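Local structure of diketoreductase (Acinetobacter baylyi, 4E12) at residues 86-91 with 116-121. The protein reduces dicarbonyl compounds with NADH and probably also interconverts (3S)-3-hydroxyacyl-CoA and 3-oxoacyl-CoA in fatty acid beta-oxidation. Sequence-based numbering, arbitrary orientation.
Sequences ADLVIE and IFATNS
Neighbouring parallel strands of the Rossmann-type NAD-binding domain, 88-91 and 116-119, pair through Leu88 with Ile116, Val89 with Phe117, Ile90 with Ala118 and Glu91 with Thr119. Their axes approach to 4.7 Å at an angle of 18°. Five backbone hydrogen bonds zip the pair, alternating in direction: Asp87 O takes Ile116 N, Val89 N gives to Ile116 O, Val89 O takes Ala118 N, Glu91 N gives to Ala118 O at 2.7 Å, and Glu91 O takes Asn120 N. In the last four the N lies nearly in line with the C=O bond of its acceptor, whereas Ile116 N stands 42° above the carbonyl plane of Asp87.

On one face, Leu88 CD1 reaches across to Ile116 CG2 at 3.6 Å and more loosely to Ala118 CB. On the other, Val89 CB meets Phe117 CD1 at 4.2 Å, and both side chains touch Leu107 of helix 97-110, the crossover of the beta-alpha-beta unit that links the two strands.

At the C-terminal end, Glu91 and Thr119 run side by side. Glu91 CG is anti to the backbone N (chi1 173°) and the chain bends at chi2, bringing OE1 to 2.9 Å from Thr119 OG1, which donates on the syn side, somewhat out of the carboxylate plane. Tyr104 OH also binds OE1, while Lys100, an NAD(+)-site residue, forms a salt bridge with OE2; this buried carboxylate is therefore gripped at both oxygens, and the lysine would favour its charged form. Thr119 OG1 in turn accepts from Ser121 N at 3.1 Å, an ST turn just beyond the strand. Within that turn lies Asn120, an NAD(+)-binding residue whose OD1 is bound by Phe144 N of the next strand, 139-144.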
ATOM      1  N   ALA A  86     -19.869 -34.742   7.517  1.00 36.56           N
ATOM      2  CA  ALA A  86     -19.015 -33.658   7.034  1.00 36.80           C
ATOM      3  C   ALA A  86     -17.530 -33.974   7.218  1.00 39.80           C
ATOM      4  O   ALA A  86     -17.109 -34.450   8.273  1.00 39.44           O
ATOM      5  CB  ALA A  86     -19.378 -32.353   7.745  1.00 40.13           C
ATOM      6  N   ASP A  87     -16.734 -33.727   6.182  1.00 41.04           N
ATOM      7  CA  ASP A  87     -15.277 -33.823   6.289  1.00 37.80           C
ATOM      8  C   ASP A  87     -14.702 -32.482   6.764  1.00 37.46           C
ATOM      9  O   ASP A  87     -13.655 -32.415   7.418  1.00 41.43           O
ATOM     10  CB  ASP A  87     -14.686 -34.181   4.922  1.00 41.62           C
ATOM     11  CG  ASP A  87     -15.159 -35.534   4.422  1.00 43.90           C
ATOM     12  OD1 ASP A  87     -15.191 -36.479   5.237  1.00 48.52           O
ATOM     13  OD2 ASP A  87     -15.515 -35.643   3.228  1.00 37.88           O
ATOM     14  N   LEU A  88     -15.414 -31.416   6.436  1.00 39.02           N
ATOM     15  CA  LEU A  88     -14.979 -30.054   6.730  1.00 30.50           C
ATOM     16  C   LEU A  88     -16.212 -29.209   6.933  1.00 31.30           C
ATOM     17  O   LEU A  88     -17.168 -29.311   6.162  1.00 34.32           O
ATOM     18  CB  LEU A  88     -14.205 -29.500   5.530  1.00 34.40           C
ATOM     19  CG  LEU A  88     -13.783 -28.024   5.533  1.00 36.51           C
ATOM     20  CD1 LEU A  88     -12.709 -27.806   6.590  1.00 31.40           C
ATOM     21  CD2 LEU A  88     -13.231 -27.655   4.155  1.00 34.14           C
ATOM     22  N   VAL A  89     -16.194 -28.379   7.968  1.00 28.83           N
ATOM     23  CA  VAL A  89     -17.258 -27.411   8.192  1.00 29.76           C
ATOM     24  C   VAL A  89     -16.633 -26.029   8.145  1.00 30.91           C
ATOM     25  O   VAL A  89     -15.697 -25.725   8.893  1.00 33.27           O
ATOM     26  CB  VAL A  89     -17.924 -27.622   9.570  1.00 30.64           C
ATOM     27  CG1 VAL A  89     -18.977 -26.547   9.847  1.00 29.13           C
ATOM     28  CG2 VAL A  89     -18.556 -29.007   9.619  1.00 33.37           C
ATOM     29  N   ILE A  90     -17.129 -25.207   7.240  1.00 33.45           N
ATOM     30  CA  ILE A  90     -16.664 -23.840   7.165  1.00 27.41           C
ATOM     31  C   ILE A  90     -17.739 -22.989   7.837  1.00 29.77           C
ATOM     32  O   ILE A  90     -18.892 -22.968   7.402  1.00 28.62           O
ATOM     33  CB  ILE A  90     -16.437 -23.407   5.694  1.00 25.74           C
ATOM     34  CG1 ILE A  90     -15.436 -24.348   5.006  1.00 26.85           C
ATOM     35  CG2 ILE A  90     -15.862 -22.000   5.663  1.00 24.03           C
ATOM     36  CD1 ILE A  90     -15.215 -24.072   3.538  1.00 30.19           C
ATOM     37  N   GLU A  91     -17.353 -22.319   8.917  1.00 31.81           N
ATOM     38  CA  GLU A  91     -18.252 -21.492   9.703  1.00 33.57           C
ATOM     39  C   GLU A  91     -18.190 -20.019   9.290  1.00 35.57           C
ATOM     40  O   GLU A  91     -17.138 -19.378   9.370  1.00 34.32           O
ATOM     41  CB  GLU A  91     -17.935 -21.659  11.193  1.00 32.43           C
ATOM     42  CG  GLU A  91     -18.701 -20.716  12.101  1.00 34.43           C
ATOM     43  CD  GLU A  91     -18.048 -19.351  12.233  1.00 29.90           C
ATOM     44  OE1 GLU A  91     -16.916 -19.285  12.708  1.00 29.57           O
ATOM     45  OE2 GLU A  91     -18.659 -18.326  11.854  1.00 30.78           O
ATOM     46  N   ILE A 116     -13.066 -31.521  10.218  1.00 40.34           N
ATOM     47  CA  ILE A 116     -12.241 -30.330  10.396  1.00 38.25           C
ATOM     48  C   ILE A 116     -13.147 -29.113  10.500  1.00 34.59           C
ATOM     49  O   ILE A 116     -14.113 -28.991   9.740  1.00 35.67           O
ATOM     50  CB  ILE A 116     -11.296 -30.143   9.205  1.00 39.35           C
ATOM     51  CG1 ILE A 116     -10.368 -31.354   9.106  1.00 35.69           C
ATOM     52  CG2 ILE A 116     -10.544 -28.818   9.332  1.00 34.51           C
ATOM     53  CD1 ILE A 116      -9.488 -31.391   7.880  1.00 34.16           C
ATOM     54  N   PHE A 117     -12.858 -28.233  11.455  1.00 33.02           N
ATOM     55  CA  PHE A 117     -13.623 -26.997  11.603  1.00 34.32           C
ATOM     56  C   PHE A 117     -12.787 -25.817  11.115  1.00 29.90           C
ATOM     57  O   PHE A 117     -11.652 -25.623  11.555  1.00 31.87           O
ATOM     58  CB  PHE A 117     -13.984 -26.714  13.066  1.00 33.42           C
ATOM     59  CG  PHE A 117     -14.907 -27.727  13.702  1.00 35.45           C
ATOM     60  CD1 PHE A 117     -15.608 -28.652  12.936  1.00 39.39           C
ATOM     61  CD2 PHE A 117     -15.071 -27.744  15.079  1.00 36.84           C
ATOM     62  CE1 PHE A 117     -16.461 -29.583  13.533  1.00 39.85           C
ATOM     63  CE2 PHE A 117     -15.922 -28.674  15.690  1.00 33.00           C
ATOM     64  CZ  PHE A 117     -16.615 -29.591  14.915  1.00 31.62           C
ATOM     65  N   ALA A 118     -13.349 -25.003  10.234  1.00 30.51           N
ATOM     66  CA  ALA A 118     -12.645 -23.788   9.833  1.00 28.80           C
ATOM     67  C   ALA A 118     -13.552 -22.567   9.994  1.00 30.55           C
ATOM     68  O   ALA A 118     -14.695 -22.563   9.528  1.00 34.65           O
ATOM     69  CB  ALA A 118     -12.160 -23.929   8.392  1.00 30.69           C
ATOM     70  N   THR A 119     -13.043 -21.537  10.664  1.00 30.51           N
ATOM     71  CA  THR A 119     -13.766 -20.276  10.833  1.00 31.53           C
ATOM     72  C   THR A 119     -13.357 -19.269   9.751  1.00 33.03           C
ATOM     73  O   THR A 119     -12.183 -19.206   9.378  1.00 34.14           O
ATOM     74  CB  THR A 119     -13.481 -19.663  12.239  1.00 28.19           C
ATOM     75  OG1 THR A 119     -14.158 -18.409  12.368  1.00 31.50           O
ATOM     76  CG2 THR A 119     -11.983 -19.470  12.463  1.00 27.30           C
ATOM     77  N   ASN A 120     -14.320 -18.496   9.239  1.00 33.43           N
ATOM     78  CA  ASN A 120     -14.030 -17.460   8.247  1.00 32.83           C
ATOM     79  C   ASN A 120     -13.926 -16.100   8.939  1.00 34.14           C
ATOM     80  O   ASN A 120     -13.855 -15.062   8.271  1.00 32.34           O
ATOM     81  CB  ASN A 120     -15.136 -17.427   7.165  1.00 33.46           C
ATOM     82  CG  ASN A 120     -14.908 -16.346   6.121  1.00 35.62           C
ATOM     83  OD1 ASN A 120     -13.820 -16.234   5.547  1.00 33.26           O
ATOM     84  ND2 ASN A 120     -15.929 -15.531   5.879  1.00 36.51           N
ATOM     85  N   SER A 121     -13.873 -16.110  10.276  1.00 31.10           N
ATOM     86  CA  SER A 121     -14.043 -14.895  11.084  1.00 38.74           C
ATOM     87  C   SER A 121     -13.030 -13.799  10.753  1.00 34.41           C
ATOM     88  O   SER A 121     -11.827 -14.060  10.690  1.00 32.43           O
ATOM     89  CB  SER A 121     -13.989 -15.224  12.585  1.00 36.19           C
ATOM     90  OG  SER A 121     -14.245 -14.069  13.371  1.00 41.74           O
TER